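Local coordinates for protein lysyl oxidase (Pichia pastoris, PDB 1W7C) that probably catalyses the oxidative deamination of primary amines, peptidyl lysine among them, using a copper ion and a topaquinone cofactor formed from its own chain, at residues Y119-K124 / D625-N629; I319-D323 / Y333-L337; Q338-A342 / Q595-R599; F603-K608 / F633-L639. All coordinates share one frame; numbering follows the deposited sequence. Where two conformers were deposited one is given.

Contact 1 (Y119-K124 / D625-N629)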
loop_
_atom_site.group_PDB
_atom_site.type_symbol
_atom_site.label_atom_id
_atom_site.label_comp_id
_atom_site.label_asym_id
_atom_site.label_seq_id
_atom_site.Cartn_x
_atom_site.Cartn_y
_atom_site.Cartn_z
ATOM N N TYR A 119 29.296 -15.162 14.771
ATOM C CA TYR A 119 28.080 -14.891 13.991
ATOM C C TYR A 119 28.090 -15.575 12.619
ATOM O O TYR A 119 27.132 -15.439 11.869
ATOM C CB TYR A 119 27.835 -13.370 13.833
ATOM C CG TYR A 119 29.054 -12.642 13.351
ATOM C CD1 TYR A 119 29.517 -12.783 12.037
ATOM C CD2 TYR A 119 29.792 -11.868 14.229
ATOM C CE1 TYR A 119 30.681 -12.155 11.609
ATOM C CE2 TYR A 119 30.949 -11.277 13.841
ATOM C CZ TYR A 119 31.404 -11.406 12.521
ATOM O OH TYR A 119 32.569 -10.740 12.121
ATOM N N ASN A 120 29.186 -16.266 12.283
ATOM C CA ASN A 120 29.268 -17.038 11.059
ATOM C C ASN A 120 28.821 -18.444 11.328
ATOM O O ASN A 120 29.436 -19.154 12.131
ATOM C CB ASN A 120 30.687 -17.028 10.513
ATOM C CG ASN A 120 31.086 -15.663 9.983
ATOM O OD1 ASN A 120 30.231 -14.888 9.550
ATOM N ND2 ASN A 120 32.399 -15.354 10.025
ATOM N N THR A 121 27.743 -18.873 10.677
ATOM C CA THR A 121 27.226 -20.196 10.891
ATOM C C THR A 121 28.199 -21.284 10.467
ATOM O O THR A 121 28.137 -22.399 10.974
ATOM C CB THR A 121 25.894 -20.429 10.162
ATOM O OG1 THR A 121 26.077 -20.273 8.757
ATOM C CG2 THR A 121 24.812 -19.461 10.591
ATOM N N ASN A 122 29.124 -20.959 9.579
ATOM C CA ASN A 122 30.080 -21.956 9.100
ATOM C C ASN A 122 31.289 -22.123 10.025
ATOM O O ASN A 122 32.158 -22.941 9.766
ATOM C CB ASN A 122 30.501 -21.669 7.651
ATOM C CG ASN A 122 31.566 -20.577 7.519
ATOM O OD1 ASN A 122 31.911 -19.902 8.473
ATOM N ND2 ASN A 122 32.062 -20.400 6.308
ATOM N N GLY A 123 31.298 -21.372 11.120
ATOM C CA GLY A 123 32.297 -21.486 12.174
ATOM C C GLY A 123 33.694 -21.000 11.840
ATOM O O GLY A 123 34.638 -21.267 12.590
ATOM N N LYS A 124 33.832 -20.281 10.733
ATOM C CA LYS A 124 35.134 -19.854 10.237
ATOM C C LYS A 124 35.302 -18.343 10.327
ATOM O O LYS A 124 34.384 -17.587 10.017
ATOM C CB LYS A 124 35.306 -20.281 8.782
ATOM C CG LYS A 124 35.280 -21.785 8.602
ATOM C CD LYS A 124 35.269 -22.229 7.158
ATOM C CE LYS A 124 35.092 -23.711 7.068
ATOM N NZ LYS A 124 35.015 -24.155 5.665
ATOM N N ASP A 625 29.490 -22.710 0.812
ATOM C CA ASP A 625 29.903 -22.586 2.209
ATOM C C ASP A 625 30.028 -21.130 2.656
ATOM O O ASP A 625 31.093 -20.705 3.108
ATOM C CB ASP A 625 31.239 -23.340 2.432
ATOM C CG ASP A 625 31.621 -23.428 3.881
ATOM O OD1 ASP A 625 32.828 -23.573 4.173
ATOM O OD2 ASP A 625 30.780 -23.383 4.794
ATOM N N PRO A 626 28.947 -20.356 2.537
ATOM C CA PRO A 626 29.002 -18.953 2.951
ATOM C C PRO A 626 29.206 -18.785 4.447
ATOM O O PRO A 626 28.825 -19.668 5.220
ATOM C CB PRO A 626 27.636 -18.420 2.537
ATOM C CG PRO A 626 26.750 -19.608 2.640
ATOM C CD PRO A 626 27.605 -20.731 2.051
ATOM N N PRO A 627 29.817 -17.683 4.845
ATOM C CA PRO A 627 29.922 -17.345 6.267
ATOM C C PRO A 627 28.621 -17.527 7.021
ATOM O O PRO A 627 28.642 -18.163 8.094
ATOM C CB PRO A 627 30.446 -15.917 6.254
ATOM C CG PRO A 627 31.284 -15.865 5.024
ATOM C CD PRO A 627 30.510 -16.692 3.999
ATOM N N VAL A 628 27.510 -17.040 6.459
ATOM C CA VAL A 628 26.190 -17.285 7.014
ATOM C C VAL A 628 25.335 -18.035 5.997
ATOM O O VAL A 628 25.075 -17.536 4.876
ATOM C CB VAL A 628 25.502 -15.975 7.425
ATOM C CG1 VAL A 628 24.023 -16.241 7.766
ATOM C CG2 VAL A 628 26.203 -15.350 8.623
ATOM N N ASN A 629 24.905 -19.223 6.407
ATOM C CA ASN A 629 23.848 -19.941 5.736
ATOM C C ASN A 629 22.617 -19.791 6.613
ATOM O O ASN A 629 22.566 -20.341 7.698
ATOM C CB ASN A 629 24.225 -21.393 5.536
ATOM C CG ASN A 629 23.161 -22.161 4.756
ATOM O OD1 ASN A 629 21.972 -21.825 4.827
ATOM N ND2 ASN A 629 23.574 -23.194 4.022
#

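Contact 2 (I319-D323 / Y333-L337)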
loop_
_atom_site.group_PDB
_atom_site.type_symbol
_atom_site.label_atom_id
_atom_site.label_comp_id
_atom_site.label_asym_id
_atom_site.label_seq_id
_atom_site.Cartn_x
_atom_site.Cartn_y
_atom_site.Cartn_z
ATOM N N ILE A 319 21.197 2.235 7.573
ATOM C CA ILE A 319 20.653 2.569 8.882
ATOM C C ILE A 319 20.038 1.352 9.566
ATOM O O ILE A 319 19.471 0.478 8.910
ATOM C CB ILE A 319 19.642 3.711 8.771
ATOM C CG1 ILE A 319 19.606 4.546 10.044
ATOM C CG2 ILE A 319 18.227 3.210 8.420
ATOM C CD1 ILE A 319 18.806 5.847 9.910
ATOM N N SER A 320 20.150 1.327 10.889
ATOM C CA SER A 320 19.454 0.361 11.748
ATOM C C SER A 320 18.866 1.170 12.917
ATOM O O SER A 320 19.306 2.283 13.233
ATOM C CB SER A 320 20.446 -0.619 12.374
ATOM O OG SER A 320 20.978 -1.495 11.436
ATOM N N PHE A 321 17.885 0.554 13.577
ATOM C CA PHE A 321 17.200 1.150 14.715
ATOM C C PHE A 321 17.322 0.223 15.918
ATOM O O PHE A 321 17.101 -0.989 15.784
ATOM C CB PHE A 321 15.720 1.354 14.404
ATOM C CG PHE A 321 15.469 2.275 13.251
ATOM C CD1 PHE A 321 15.445 1.769 11.958
ATOM C CD2 PHE A 321 15.263 3.614 13.443
ATOM C CE1 PHE A 321 15.260 2.615 10.887
ATOM C CE2 PHE A 321 15.059 4.475 12.373
ATOM C CZ PHE A 321 15.037 3.982 11.105
ATOM N N TYR A 322 17.565 0.814 17.093
ATOM C CA TYR A 322 17.670 0.049 18.320
ATOM C C TYR A 322 16.817 0.681 19.402
ATOM O O TYR A 322 16.639 1.916 19.474
ATOM C CB TYR A 322 19.141 -0.064 18.778
ATOM C CG TYR A 322 19.950 -0.981 17.927
ATOM C CD1 TYR A 322 20.659 -0.510 16.827
ATOM C CD2 TYR A 322 19.993 -2.327 18.189
ATOM C CE1 TYR A 322 21.374 -1.415 15.996
ATOM C CE2 TYR A 322 20.699 -3.198 17.404
ATOM C CZ TYR A 322 21.402 -2.735 16.323
ATOM O OH TYR A 322 22.113 -3.647 15.569
ATOM N N ASP A 323 16.314 -0.190 20.283
ATOM C CA ASP A 323 15.546 0.276 21.457
ATOM C C ASP A 323 14.366 1.148 21.076
ATOM O O ASP A 323 14.196 2.253 21.576
ATOM C CB ASP A 323 16.473 0.985 22.466
ATOM C CG ASP A 323 15.884 1.050 23.843
ATOM O OD1 ASP A 323 16.196 2.032 24.567
ATOM O OD2 ASP A 323 15.118 0.148 24.253
ATOM N N TYR A 333 13.642 -4.403 19.930
ATOM C CA TYR A 333 15.026 -4.263 20.338
ATOM C C TYR A 333 15.912 -3.793 19.179
ATOM O O TYR A 333 16.703 -2.869 19.334
ATOM C CB TYR A 333 15.570 -5.558 20.972
ATOM C CG TYR A 333 17.078 -5.417 21.224
ATOM C CD1 TYR A 333 17.545 -4.615 22.245
ATOM C CD2 TYR A 333 18.012 -6.057 20.412
ATOM C CE1 TYR A 333 18.908 -4.413 22.426
ATOM C CE2 TYR A 333 19.364 -5.877 20.579
ATOM C CZ TYR A 333 19.807 -5.046 21.600
ATOM O OH TYR A 333 21.139 -4.817 21.765
ATOM N N GLU A 334 15.742 -4.453 18.030
ATOM C CA GLU A 334 16.519 -4.185 16.822
ATOM C C GLU A 334 15.615 -4.287 15.618
ATOM O O GLU A 334 14.895 -5.280 15.493
ATOM C CB GLU A 334 17.640 -5.229 16.687
ATOM C CG GLU A 334 18.467 -5.073 15.413
ATOM C CD GLU A 334 19.589 -6.075 15.227
ATOM O OE1 GLU A 334 20.250 -5.977 14.174
ATOM O OE2 GLU A 334 19.813 -6.952 16.112
ATOM N N LEU A 335 15.700 -3.271 14.758
ATOM C CA LEU A 335 15.063 -3.321 13.439
ATOM C C LEU A 335 16.173 -3.012 12.449
ATOM O O LEU A 335 16.707 -1.904 12.467
ATOM C CB LEU A 335 13.915 -2.294 13.349
ATOM C CG LEU A 335 13.298 -2.106 11.959
ATOM C CD1 LEU A 335 12.691 -3.401 11.449
ATOM C CD2 LEU A 335 12.245 -1.035 12.003
ATOM N N SER A 336 16.503 -3.929 11.575
ATOM C CA SER A 336 17.654 -3.686 10.708
ATOM C C SER A 336 17.478 -4.418 9.372
ATOM O O SER A 336 17.338 -5.636 9.305
ATOM C CB SER A 336 18.953 -4.147 11.376
ATOM O OG SER A 336 18.844 -5.487 11.807
ATOM N N LEU A 337 17.523 -3.644 8.299
ATOM C CA LEU A 337 17.694 -4.238 6.971
ATOM C C LEU A 337 18.947 -5.101 6.978
ATOM O O LEU A 337 20.006 -4.670 7.461
ATOM C CB LEU A 337 17.840 -3.121 5.946
ATOM C CG LEU A 337 18.113 -3.585 4.511
ATOM C CD1 LEU A 337 16.910 -4.271 3.895
ATOM C CD2 LEU A 337 18.586 -2.418 3.682
HETATM O O HOH W 1 17.068 -0.937 8.987
HETATM O O HOH W 2 20.634 -2.304 8.739
HETATM O O HOH W 3 22.128 -3.654 12.692
HETATM O O HOH W 4 23.138 -5.511 14.194
#

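Contact 3 (Q338-A342 / Q595-R599)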
loop_
_atom_site.group_PDB
_atom_site.type_symbol
_atom_site.label_atom_id
_atom_site.label_comp_id
_atom_site.label_asym_id
_atom_site.label_seq_id
_atom_site.Cartn_x
_atom_site.Cartn_y
_atom_site.Cartn_z
ATOM N N GLN A 338 18.841 -6.279 6.377
ATOM C CA GLN A 338 19.910 -7.259 6.385
ATOM C C GLN A 338 20.586 -7.483 5.047
ATOM O O GLN A 338 21.780 -7.739 4.993
ATOM C CB GLN A 338 19.342 -8.615 6.838
ATOM C CG GLN A 338 18.947 -8.577 8.275
ATOM C CD GLN A 338 20.117 -8.501 9.193
ATOM O OE1 GLN A 338 21.065 -9.276 9.064
ATOM N NE2 GLN A 338 20.071 -7.550 10.114
ATOM N N GLU A 339 19.808 -7.436 3.979
ATOM C CA GLU A 339 20.291 -7.843 2.642
ATOM C C GLU A 339 19.280 -7.426 1.621
ATOM O O GLU A 339 18.086 -7.324 1.908
ATOM C CB GLU A 339 20.545 -9.338 2.563
ATOM C CG GLU A 339 21.044 -9.931 1.247
ATOM C CD GLU A 339 22.398 -9.391 0.773
ATOM O OE1 GLU A 339 22.501 -8.189 0.417
ATOM O OE2 GLU A 339 23.363 -10.214 0.690
ATOM N N LEU A 340 19.779 -7.164 0.431
ATOM C CA LEU A 340 18.957 -6.908 -0.742
ATOM C C LEU A 340 19.589 -7.654 -1.895
ATOM O O LEU A 340 20.791 -7.496 -2.159
ATOM C CB LEU A 340 18.842 -5.426 -1.128
ATOM C CG LEU A 340 18.632 -4.333 -0.169
ATOM C CD1 LEU A 340 19.947 -4.012 0.481
ATOM C CD2 LEU A 340 18.082 -3.092 -0.949
ATOM N N ILE A 341 18.796 -8.447 -2.592
ATOM C CA ILE A 341 19.253 -9.233 -3.742
ATOM C C ILE A 341 18.535 -8.773 -5.001
ATOM O O ILE A 341 17.396 -8.277 -4.961
ATOM C CB ILE A 341 19.093 -10.768 -3.558
ATOM C CG1 ILE A 341 17.624 -11.127 -3.344
ATOM C CG2 ILE A 341 20.011 -11.211 -2.421
ATOM C CD1 ILE A 341 17.350 -12.653 -3.425
ATOM N N ALA A 342 19.219 -8.945 -6.117
ATOM C CA ALA A 342 18.624 -8.726 -7.416
ATOM C C ALA A 342 19.030 -9.889 -8.290
ATOM O O ALA A 342 20.221 -10.024 -8.634
ATOM C CB ALA A 342 19.074 -7.409 -8.022
ATOM N N GLN A 595 21.770 -17.086 0.072
ATOM C CA GLN A 595 20.623 -16.189 0.250
ATOM C C GLN A 595 19.375 -16.993 0.607
ATOM O O GLN A 595 18.283 -16.733 0.086
ATOM C CB GLN A 595 20.381 -15.357 -1.000
ATOM C CG GLN A 595 21.578 -14.576 -1.487
ATOM C CD GLN A 595 22.013 -13.478 -0.566
ATOM O OE1 GLN A 595 21.391 -13.222 0.477
ATOM N NE2 GLN A 595 23.052 -12.730 -0.992
ATOM N N ASN A 596 19.510 -17.949 1.527
ATOM C CA ASN A 596 18.442 -18.913 1.791
ATOM C C ASN A 596 17.219 -18.383 2.551
ATOM O O ASN A 596 16.235 -19.055 2.685
ATOM C CB ASN A 596 19.017 -20.127 2.499
ATOM C CG ASN A 596 19.858 -21.006 1.605
ATOM O OD1 ASN A 596 19.624 -21.072 0.385
ATOM N ND2 ASN A 596 20.768 -21.773 2.222
ATOM N N TRP A 597 17.297 -17.141 3.031
ATOM C CA TRP A 597 16.188 -16.426 3.641
ATOM C C TRP A 597 15.148 -15.940 2.637
ATOM O O TRP A 597 14.057 -15.572 3.047
ATOM C CB TRP A 597 16.741 -15.178 4.390
ATOM C CG TRP A 597 17.561 -14.283 3.525
ATOM C CD1 TRP A 597 18.900 -14.387 3.331
ATOM C CD2 TRP A 597 17.088 -13.339 2.594
ATOM N NE1 TRP A 597 19.300 -13.515 2.361
ATOM C CE2 TRP A 597 18.195 -12.851 1.894
ATOM C CE3 TRP A 597 15.828 -12.781 2.319
ATOM C CZ2 TRP A 597 18.088 -11.858 0.926
ATOM C CZ3 TRP A 597 15.740 -11.765 1.369
ATOM C CH2 TRP A 597 16.860 -11.323 0.694
ATOM N N ALA A 598 15.476 -15.948 1.337
ATOM C CA ALA A 598 14.674 -15.220 0.340
ATOM C C ALA A 598 13.571 -16.054 -0.323
ATOM O O ALA A 598 12.928 -15.601 -1.239
ATOM C CB ALA A 598 15.577 -14.599 -0.693
ATOM N N ARG A 599 13.309 -17.235 0.228
ATOM C CA ARG A 599 12.464 -18.245 -0.379
ATOM C C ARG A 599 11.035 -18.336 0.167
ATOM O O ARG A 599 10.225 -19.048 -0.429
ATOM C CB ARG A 599 13.114 -19.620 -0.230
ATOM C CG ARG A 599 13.405 -20.045 1.215
ATOM C CD ARG A 599 14.201 -21.317 1.291
ATOM N NE ARG A 599 14.670 -21.594 2.663
ATOM C CZ ARG A 599 13.957 -22.223 3.570
ATOM N NH1 ARG A 599 12.764 -22.716 3.298
ATOM N NH2 ARG A 599 14.481 -22.422 4.758
#

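Contact 4 (F603-K608 / F633-L639). With CA (calcium ion), chain E.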
loop_
_atom_site.group_PDB
_atom_site.type_symbol
_atom_site.label_atom_id
_atom_site.label_comp_id
_atom_site.label_asym_id
_atom_site.label_seq_id
_atom_site.Cartn_x
_atom_site.Cartn_y
_atom_site.Cartn_z
ATOM N N PHE A 603 10.273 -15.629 8.255
ATOM C CA PHE A 603 10.722 -16.700 9.118
ATOM C C PHE A 603 10.716 -16.215 10.552
ATOM O O PHE A 603 10.999 -15.056 10.835
ATOM C CB PHE A 603 12.160 -17.104 8.778
ATOM C CG PHE A 603 12.303 -17.809 7.449
ATOM C CD1 PHE A 603 12.496 -17.075 6.279
ATOM C CD2 PHE A 603 12.211 -19.162 7.361
ATOM C CE1 PHE A 603 12.587 -17.736 5.060
ATOM C CE2 PHE A 603 12.327 -19.817 6.157
ATOM C CZ PHE A 603 12.486 -19.105 4.989
ATOM N N LEU A 604 10.370 -17.119 11.465
ATOM C CA LEU A 604 10.443 -16.845 12.921
ATOM C C LEU A 604 11.505 -17.713 13.540
ATOM O O LEU A 604 11.492 -18.943 13.318
ATOM C CB LEU A 604 9.088 -17.189 13.547
ATOM C CG LEU A 604 7.905 -16.379 13.009
ATOM C CD1 LEU A 604 6.599 -16.926 13.572
ATOM C CD2 LEU A 604 7.999 -14.910 13.320
ATOM N N THR A 605 12.447 -17.121 14.271
ATOM C CA THR A 605 13.481 -17.886 14.934
ATOM C C THR A 605 13.646 -17.476 16.375
ATOM O O THR A 605 13.224 -16.387 16.799
ATOM C CB THR A 605 14.833 -17.748 14.238
ATOM O OG1 THR A 605 15.288 -16.387 14.370
ATOM C CG2 THR A 605 14.751 -18.107 12.733
ATOM N N LYS A 606 14.321 -18.328 17.141
ATOM C CA LYS A 606 14.747 -17.997 18.491
ATOM C C LYS A 606 15.936 -17.059 18.414
ATOM O O LYS A 606 16.927 -17.355 17.773
ATOM C CB LYS A 606 15.055 -19.285 19.260
ATOM C CG LYS A 606 15.677 -19.105 20.608
ATOM C CD LYS A 606 16.052 -20.483 21.212
ATOM C CE LYS A 606 16.759 -20.403 22.493
ATOM N NZ LYS A 606 16.900 -21.762 23.010
ATOM N N HIS A 607 15.860 -15.958 19.130
ATOM C CA HIS A 607 16.933 -14.977 19.137
ATOM C C HIS A 607 18.233 -15.606 19.605
ATOM O O HIS A 607 18.247 -16.301 20.618
ATOM C CB HIS A 607 16.641 -13.822 20.074
ATOM C CG HIS A 607 17.724 -12.792 20.074
ATOM N ND1 HIS A 607 18.851 -12.900 20.859
ATOM C CD2 HIS A 607 17.921 -11.725 19.274
ATOM C CE1 HIS A 607 19.680 -11.910 20.565
ATOM N NE2 HIS A 607 19.123 -11.160 19.624
ATOM N N LYS A 608 19.327 -15.348 18.895
ATOM C CA LYS A 608 20.674 -15.726 19.346
ATOM C C LYS A 608 21.657 -14.648 18.943
ATOM O O LYS A 608 21.602 -14.105 17.841
ATOM C CB LYS A 608 21.100 -17.044 18.727
ATOM C CG LYS A 608 20.276 -18.258 19.167
ATOM C CD LYS A 608 20.710 -19.565 18.552
ATOM C CE LYS A 608 19.871 -20.705 19.089
ATOM N NZ LYS A 608 20.178 -22.037 18.537
ATOM N N PHE A 633 19.845 -21.355 10.988
ATOM C CA PHE A 633 19.053 -20.821 12.089
ATOM C C PHE A 633 17.804 -21.673 12.379
ATOM O O PHE A 633 17.231 -21.585 13.457
ATOM C CB PHE A 633 18.492 -19.424 11.771
ATOM C CG PHE A 633 19.508 -18.334 11.507
ATOM C CD1 PHE A 633 20.882 -18.567 11.502
ATOM C CD2 PHE A 633 19.050 -17.035 11.265
ATOM C CE1 PHE A 633 21.765 -17.482 11.224
ATOM C CE2 PHE A 633 19.936 -15.989 10.988
ATOM C CZ PHE A 633 21.299 -16.220 11.016
ATOM N N LEU A 634 17.388 -22.471 11.396
ATOM C CA LEU A 634 16.129 -23.183 11.405
ATOM C C LEU A 634 16.362 -24.615 11.811
ATOM O O LEU A 634 16.615 -25.488 10.983
ATOM C CB LEU A 634 15.499 -23.116 10.006
ATOM C CG LEU A 634 15.231 -21.711 9.498
ATOM C CD1 LEU A 634 14.877 -21.716 8.007
ATOM C CD2 LEU A 634 14.141 -21.028 10.331
ATOM N N ASP A 635 16.272 -24.843 13.108
ATOM C CA ASP A 635 16.615 -26.142 13.700
ATOM C C ASP A 635 15.566 -26.567 14.722
ATOM O O ASP A 635 15.842 -27.254 15.699
ATOM C CB ASP A 635 18.056 -26.156 14.236
ATOM C CG ASP A 635 18.407 -24.950 15.062
ATOM O OD1 ASP A 635 19.629 -24.726 15.281
ATOM O OD2 ASP A 635 17.544 -24.199 15.528
ATOM N N ASP A 636 14.310 -26.229 14.407
ATOM C CA ASP A 636 13.128 -26.780 15.072
ATOM C C ASP A 636 13.064 -26.404 16.546
ATOM O O ASP A 636 12.421 -27.090 17.339
ATOM C CB ASP A 636 13.089 -28.311 14.934
ATOM C CG ASP A 636 11.792 -28.906 15.389
ATOM O OD1 ASP A 636 10.725 -28.317 15.017
ATOM O OD2 ASP A 636 11.767 -30.002 16.091
ATOM N N GLU A 637 13.646 -25.283 16.902
ATOM C CA GLU A 637 13.645 -24.890 18.299
ATOM C C GLU A 637 12.268 -24.386 18.714
ATOM O O GLU A 637 11.533 -23.831 17.910
ATOM C CB GLU A 637 14.712 -23.855 18.605
ATOM C CG GLU A 637 16.124 -24.424 18.526
ATOM C CD GLU A 637 17.198 -23.381 18.744
ATOM O OE1 GLU A 637 17.158 -22.349 18.054
ATOM O OE2 GLU A 637 18.104 -23.605 19.581
ATOM N N SER A 638 11.907 -24.641 19.949
ATOM C CA SER A 638 10.657 -24.127 20.485
ATOM C C SER A 638 10.639 -22.602 20.474
ATOM O O SER A 638 11.601 -21.947 20.851
ATOM C CB SER A 638 10.445 -24.590 21.920
ATOM O OG SER A 638 9.238 -24.045 22.447
ATOM N N LEU A 639 9.504 -22.074 20.055
ATOM C CA LEU A 639 9.247 -20.636 20.095
ATOM C C LEU A 639 8.155 -20.318 21.133
ATOM O O LEU A 639 7.653 -19.204 21.201
ATOM C CB LEU A 639 8.780 -20.144 18.721
ATOM C CG LEU A 639 9.776 -20.326 17.570
ATOM C CD1 LEU A 639 9.101 -19.925 16.257
ATOM C CD2 LEU A 639 11.061 -19.585 17.791
HETATM CA CA CA E . 17.075 -21.906 15.778
HETATM O O HOH W 5 19.474 -22.562 22.092
HETATM O O HOH W 6 17.692 -19.656 16.347
HETATM O O HOH W 7 19.491 -22.013 15.750
#

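Contact 1 (Y119-K124 / D625-N629)
Lys124 NZ reaches Asp625 OD1 at 2.7 Å, a salt bridge in which the ammonium group approaches nearly along the C-O bond and the two side chains cross at about a right angle. The lysine is stretched out beyond CG, a length that suits it to span the solvent-facing margin, where an ion pair costs little desolvation. Asp625 turns its carboxylate to the partner by holding CG anti to the backbone N (chi1 -172°), which also lays OD2 3.3 Å from Asn122 CB.

Asn122 sits in the type I turn Asn120-Gly123 and works in three directions. Its backbone N donates to Pro627 O at 3.2 Å; its OD1 accepts from Lys124 N, closing an Asx turn; and ND2 makes a weak bond to Asp625 O. Gly123, which closes the turn, takes a positive phi that glycine adopts easily.

The turn belongs to the loop between strands 112-115 and 126-128, both partners of strand 96-103 in a small antiparallel sheet, and it docks here on a loop of the enzyme domain ahead of strand 642-654. At the other end Thr121 OG1 receives Asn629 N at 2.8 Å in an almost straight bond (176°). Asn120 lies alongside Pro627, its OD1 3.5 Å from the ring carbon CB, while its ND2 is held by Lys124 O and by Glu99. Val628 CG2 closes on Tyr119 O at 3.4 Å. The hydroxyl of Tyr119 bonds to Glu99, and the Asn629 side chain bonds to Asn596 and Glu593.

Contact 2 (I319-D323 / Y333-L337)
Tyr322 and Glu334 run side by side in the same direction, the flat ring and the carboxylate turned only 31° from each other, with Tyr322 CE2 lying 3.5 Å from Glu334 CG. The glutamate is fully extended, CG anti to its own backbone N (chi1 177°), and that length brings its carboxylate level with the phenol oxygen, where one water donates to Glu334 OE1 and is hydrogen-bonded to Tyr322 OH. The same oxygen accepts from Ser336 OG at 2.8 Å, from above the carboxylate plane, while OE2 forms a salt bridge with Lys495 of strand 488-498. Were an alanine to stand at Glu334, Lys495 would probably be left without this counter-charge, Ser336 OG without this acceptor and the Tyr322 ring with less packing along that flank.

Tyr322 also turns an edge toward the face of Tyr333, a T-shaped pair with centroids 5.9 Å apart and planes at 75°.

These residues belong to the antiparallel beta hairpin of strands 318-326 and 329-344. Tyr322 and Glu334 form a non-hydrogen-bonded pair; Phe321 and Leu335, the hydrogen-bonded pair beside them, exchange two bonds of 2.9 Å, from Phe321 N to Leu335 O and from Leu335 N to Phe321 O. On that opposite, apolar face Phe321 CB and Leu335 CB are 4.2 Å apart. Asp323 N still reaches Tyr333 O at the corner, whereas between Ile319 O and Leu337 N a water takes over the bridging. Tyr333 bonds through its hydroxyl to Trp21 and packs against Asp497 and Asp499, both ligands of a calcium ion.

Contact 3 (Q338-A342 / Q595-R599)
The two backbones stay well apart, the nearest CA atoms being those of Ile341 and Gln595 at 8.1 Å, so strand 338-342 and the curled loop 595-599 meet through side chains alone. Gln595 NE2 donates to Glu339 OE2 at 3.0 Å, with the acceptor in the Gln595 amide plane but the donor above the carboxylate plane; the two flat groups stand 62° apart. The amide's other end is occupied too, for Gln595 OE1 takes the indole NE1 of Trp597 at 2.8 Å in its carbonyl plane. A glutamine suits this place because it donates and accepts at once, and the two bonds fix how its amide turns.

The carboxylate of Glu339 is buried and well supplied: OE2 also bonds to Ser357 and Ser615, OE1 to the backbone N of Leu340 and of Ile359. Glu339 CG, anti to the backbone N (chi1 180°), lies 3.5 Å from Trp597 CZ2, and a bend at chi2 then leads the carboxylate away.

Ile341 packs beside them, its CG2 methyl 3.5 Å from Gln595 CD and its CD1 3.8 Å from Ala598 CB, whose methyl lies over one face of the Trp597 ring, toward its rim.

Such packing belongs to the interior of the copper amine oxidase catalytic domain: Glu339 comes within about 5 Å, side chain to side chain, of Asp358, the predicted catalytic base, and Ile341 within about 7 Å of the copper ligand His490.

Contact 4 (F603-K608 / F633-L639)
With CG anti to the carbonyl carbon (chi1 -66°) and every later torsion extended, Lys608 sends its ammonium group to meet Glu637, which comes from the opposite direction with the same first turn (chi1 -70°). Lys608 NZ lies 2.8 Å from Glu637 OE2, on the syn side but tilted out of the carboxylate plane, in a salt bridge; its bond to OE1 is weak. OE1 is engaged chiefly by a calcium ion at 2.3 Å, so one carboxylate serves metal and lysine together.

The loop 633-639 wraps round that ion, adding Asp635 OD2 and the carbonyl oxygen Phe633 O, each at 2.4 Å, while Glu540 completes the protein ligands. Acidic side chains suit this hard cation, and two waters also bind it; one of them accepts from Lys608 NZ and donates to Asp635 OD1. A methionine in place of Lys608 would probably leave Glu637 OE2 without its salt-bridge partner and that calcium-bound water without one of its holds. Lys606 reaches Glu637 OE2 through another water.

Strand 602-606, paired with strand 642-654 in the enzyme domain, backs the loop with apolar groups. Leu634 CD1 packs on Phe603 CE2 at 3.7 Å, and its CD2 lies 3.8 Å from the methyl CG2 of Thr605, whose hydroxyl bonds to Trp647. Leu639 spreads its two methyls along the strand, CD1 3.9 Å from Leu604 CB and CD2 against the peptide between Thr605 and Lys606.

From the N terminus, the chain opens contact 1 at 119-124 and closes this long loop only at 625-629, joining the small N-terminal sheet to the enzyme domain. Within that span contact 2 closes a short hairpin, and contact 3 follows at once on the same strand 329-344, closing a larger loop at 595-599. Contact 4 opens at 603-608, before contact 1 closes, and ends at 633-639, so these two cross. They touch where Thr121 CG2 packs on Phe633 CE1. Contacts 1 and 3 meet at Asn629 and Asn596, while Arg599 packs on Leu634, linking contacts 3 and 4.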